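PDB 5M9N: tudor domain-containing protein 1, which binds arginine-methylated partners such as Piwi proteins through its Tudor domains and probably supports piRNA-guided repression of transposable elements during spermatogenesis. Local coordinates for residues 87-92 against 102-107. Numbering follows the deposited sequence.
Sequences DICCAQ and ASVLAY
Cys89 and Ala102 face each other as an antiparallel hydrogen-bonded pair: Cys89 N reaches Ala102 O at 2.8 Å, and Ala102 N returns to Cys89 O at 3.0 Å, the longest and least straight bond of the three. The third, Val104 N to Asp87 O at 2.9 Å, is nearly straight, with 168° at the hydrogen. Between these rungs Ile88 and Ser103 form a non-hydrogen-bonded pair; beside it Ile88 CA lies 3.3 Å from Ala102 O, a CA-H...O contact.

Apolar side chains meet on the face that carries Cys89 and Ala102. Cys89 SG, set between the backbone N and carbonyl carbon (chi1 64°), abuts Val104 CG2 at 3.9 Å, while the methyls Ala91 CB and Ala102 CB touch at 3.6 Å. On the opposite face, the CD1 methyl of Ile88 rests against CA and CB of Ser103, 3.9 Å from CA.

The N-to-C directions of the two short strand segments differ by 109°, far from flat antiparallel, so the hairpin is strongly twisted and bent. Strand 88-92 is flanked on its other edge by strand 131-132, and strand 99-109 by strand 112-117. This curved five-stranded antiparallel order is characteristic of the SH3-like barrel, here that of the protein's second Tudor domain.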
ATOM      1  N   ASP A  87      -5.600   0.702  14.931  1.00 30.71           N
ATOM      2  CA  ASP A  87      -4.357   0.286  15.504  1.00 30.05           C
ATOM      3  C   ASP A  87      -3.549  -0.304  14.335  1.00 28.95           C
ATOM      4  O   ASP A  87      -4.124  -0.793  13.362  1.00 27.71           O
ATOM      5  CB  ASP A  87      -4.530  -0.829  16.534  1.00 30.15           C
ATOM      6  CG  ASP A  87      -4.961  -0.314  17.889  1.00 31.04           C
ATOM      7  OD1 ASP A  87      -5.088   0.908  18.059  1.00 31.03           O
ATOM      8  OD2 ASP A  87      -5.107  -1.193  18.744  1.00 31.33           O
ATOM      9  N   ILE A  88      -2.232  -0.252  14.472  1.00 28.93           N
ATOM     10  CA  ILE A  88      -1.356  -1.108  13.638  1.00 28.56           C
ATOM     11  C   ILE A  88      -1.113  -2.379  14.423  1.00 28.47           C
ATOM     12  O   ILE A  88      -0.953  -2.334  15.633  1.00 29.50           O
ATOM     13  CB  ILE A  88      -0.039  -0.403  13.311  1.00 28.81           C
ATOM     14  CG1 ILE A  88      -0.307   0.922  12.592  1.00 29.22           C
ATOM     15  CG2 ILE A  88       0.814  -1.255  12.364  1.00 28.49           C
ATOM     16  CD1 ILE A  88      -0.960   0.783  11.226  1.00 28.80           C
ATOM     17  N   CYS A  89      -1.128  -3.512  13.765  1.00 28.06           N
ATOM     18  CA  CYS A  89      -0.763  -4.781  14.404  1.00 28.07           C
ATOM     19  C   CYS A  89      -0.054  -5.649  13.355  1.00 27.21           C
ATOM     20  O   CYS A  89       0.317  -5.126  12.303  1.00 27.20           O
ATOM     21  CB  CYS A  89      -2.010  -5.452  14.963  1.00 28.43           C
ATOM     22  SG  CYS A  89      -3.220  -5.952  13.754  1.00 29.52           S
ATOM     23  N   CYS A  90       0.181  -6.920  13.656  1.00 27.15           N
ATOM     24  CA  CYS A  90       0.650  -7.936  12.693  1.00 27.14           C
ATOM     25  C   CYS A  90      -0.548  -8.770  12.268  1.00 26.59           C
ATOM     26  O   CYS A  90      -1.442  -9.061  13.087  1.00 26.42           O
ATOM     27  CB  CYS A  90       1.751  -8.805  13.291  1.00 28.03           C
ATOM     28  SG  CYS A  90       3.079  -7.909  14.099  1.00 29.84           S
ATOM     29  N   ALA A  91      -0.621  -9.040  10.971  1.00 25.47           N
ATOM     30  CA  ALA A  91      -1.622  -9.859  10.341  1.00 25.13           C
ATOM     31  C   ALA A  91      -0.941 -10.918   9.467  1.00 25.62           C
ATOM     32  O   ALA A  91       0.016 -10.588   8.717  1.00 24.59           O
ATOM     33  CB  ALA A  91      -2.495  -8.998   9.493  1.00 24.76           C
ATOM     34  N   GLN A  92      -1.429 -12.166   9.548  1.00 26.07           N
ATOM     35  CA  GLN A  92      -0.889 -13.255   8.735  1.00 26.79           C
ATOM     36  C   GLN A  92      -1.698 -13.399   7.440  1.00 26.83           C
ATOM     37  O   GLN A  92      -2.880 -13.780   7.452  1.00 26.95           O
ATOM     38  CB  GLN A  92      -0.970 -14.528   9.585  1.00 27.75           C
ATOM     39  CG  GLN A  92      -0.191 -15.688   9.102  1.00 28.41           C
ATOM     40  CD  GLN A  92      -0.274 -16.855  10.055  1.00 29.23           C
ATOM     41  OE1 GLN A  92      -1.089 -16.888  11.004  1.00 30.04           O
ATOM     42  NE2 GLN A  92       0.498 -17.829   9.788  1.00 30.00           N
ATOM     43  N   ALA A 102      -0.227  -4.295   9.460  1.00 23.04           N
ATOM     44  CA  ALA A 102      -1.570  -4.112   9.013  1.00 23.32           C
ATOM     45  C   ALA A 102      -2.324  -3.127   9.922  1.00 24.14           C
ATOM     46  O   ALA A 102      -2.094  -3.106  11.116  1.00 24.34           O
ATOM     47  CB  ALA A 102      -2.300  -5.415   8.973  1.00 23.49           C
ATOM     48  N   SER A 103      -3.133  -2.294   9.280  1.00 24.55           N
ATOM     49  CA  SER A 103      -4.039  -1.340   9.963  1.00 25.63           C
ATOM     50  C   SER A 103      -5.375  -1.988  10.170  1.00 26.18           C
ATOM     51  O   SER A 103      -5.932  -2.527   9.262  1.00 26.57           O
ATOM     52  CB  SER A 103      -4.218  -0.142   9.066  1.00 25.83           C
ATOM     53  OG  SER A 103      -4.908   0.862   9.739  1.00 27.27           O
ATOM     54  N   VAL A 104      -5.920  -1.891  11.375  1.00 27.15           N
ATOM     55  CA  VAL A 104      -7.261  -2.414  11.649  1.00 27.47           C
ATOM     56  C   VAL A 104      -8.334  -1.473  11.101  1.00 27.09           C
ATOM     57  O   VAL A 104      -8.460  -0.371  11.603  1.00 27.82           O
ATOM     58  CB  VAL A 104      -7.400  -2.588  13.154  1.00 28.26           C
ATOM     59  CG1 VAL A 104      -8.792  -3.111  13.530  1.00 28.89           C
ATOM     60  CG2 VAL A 104      -6.291  -3.507  13.660  1.00 28.67           C
ATOM     61  N   LEU A 105      -9.066  -1.853  10.056  1.00 26.34           N
ATOM     62  CA  LEU A 105      -9.964  -0.876   9.408  1.00 26.45           C
ATOM     63  C   LEU A 105     -11.381  -0.918  10.009  1.00 26.62           C
ATOM     64  O   LEU A 105     -11.998   0.078  10.087  1.00 27.03           O
ATOM     65  CB  LEU A 105     -10.042  -1.047   7.901  1.00 25.96           C
ATOM     66  CG  LEU A 105      -8.666  -1.049   7.167  1.00 25.50           C
ATOM     67  CD1 LEU A 105      -8.910  -1.355   5.727  1.00 25.23           C
ATOM     68  CD2 LEU A 105      -8.013   0.288   7.349  1.00 25.75           C
ATOM     69  N   ALA A 106     -11.813  -2.083  10.465  1.00 26.56           N
ATOM     70  CA  ALA A 106     -13.198  -2.338  10.875  1.00 26.84           C
ATOM     71  C   ALA A 106     -13.285  -3.763  11.364  1.00 27.07           C
ATOM     72  O   ALA A 106     -12.550  -4.664  10.888  1.00 26.40           O
ATOM     73  CB  ALA A 106     -14.182  -2.118   9.710  1.00 26.62           C
ATOM     74  N   TYR A 107     -14.196  -4.012  12.309  1.00 27.42           N
ATOM     75  CA  TYR A 107     -14.514  -5.392  12.614  1.00 27.97           C
ATOM     76  C   TYR A 107     -15.576  -5.852  11.631  1.00 28.41           C
ATOM     77  O   TYR A 107     -16.599  -5.161  11.423  1.00 28.72           O
ATOM     78  CB  TYR A 107     -14.982  -5.552  14.080  1.00 28.91           C
ATOM     79  CG  TYR A 107     -13.847  -5.726  15.020  1.00 29.04           C
ATOM     80  CD1 TYR A 107     -12.992  -4.690  15.264  1.00 29.26           C
ATOM     81  CD2 TYR A 107     -13.632  -6.935  15.675  1.00 29.79           C
ATOM     82  CE1 TYR A 107     -11.883  -4.841  16.101  1.00 29.69           C
ATOM     83  CE2 TYR A 107     -12.561  -7.107  16.537  1.00 30.20           C
ATOM     84  CZ  TYR A 107     -11.664  -6.047  16.732  1.00 30.26           C
ATOM     85  OH  TYR A 107     -10.580  -6.182  17.617  1.00 31.14           O
TER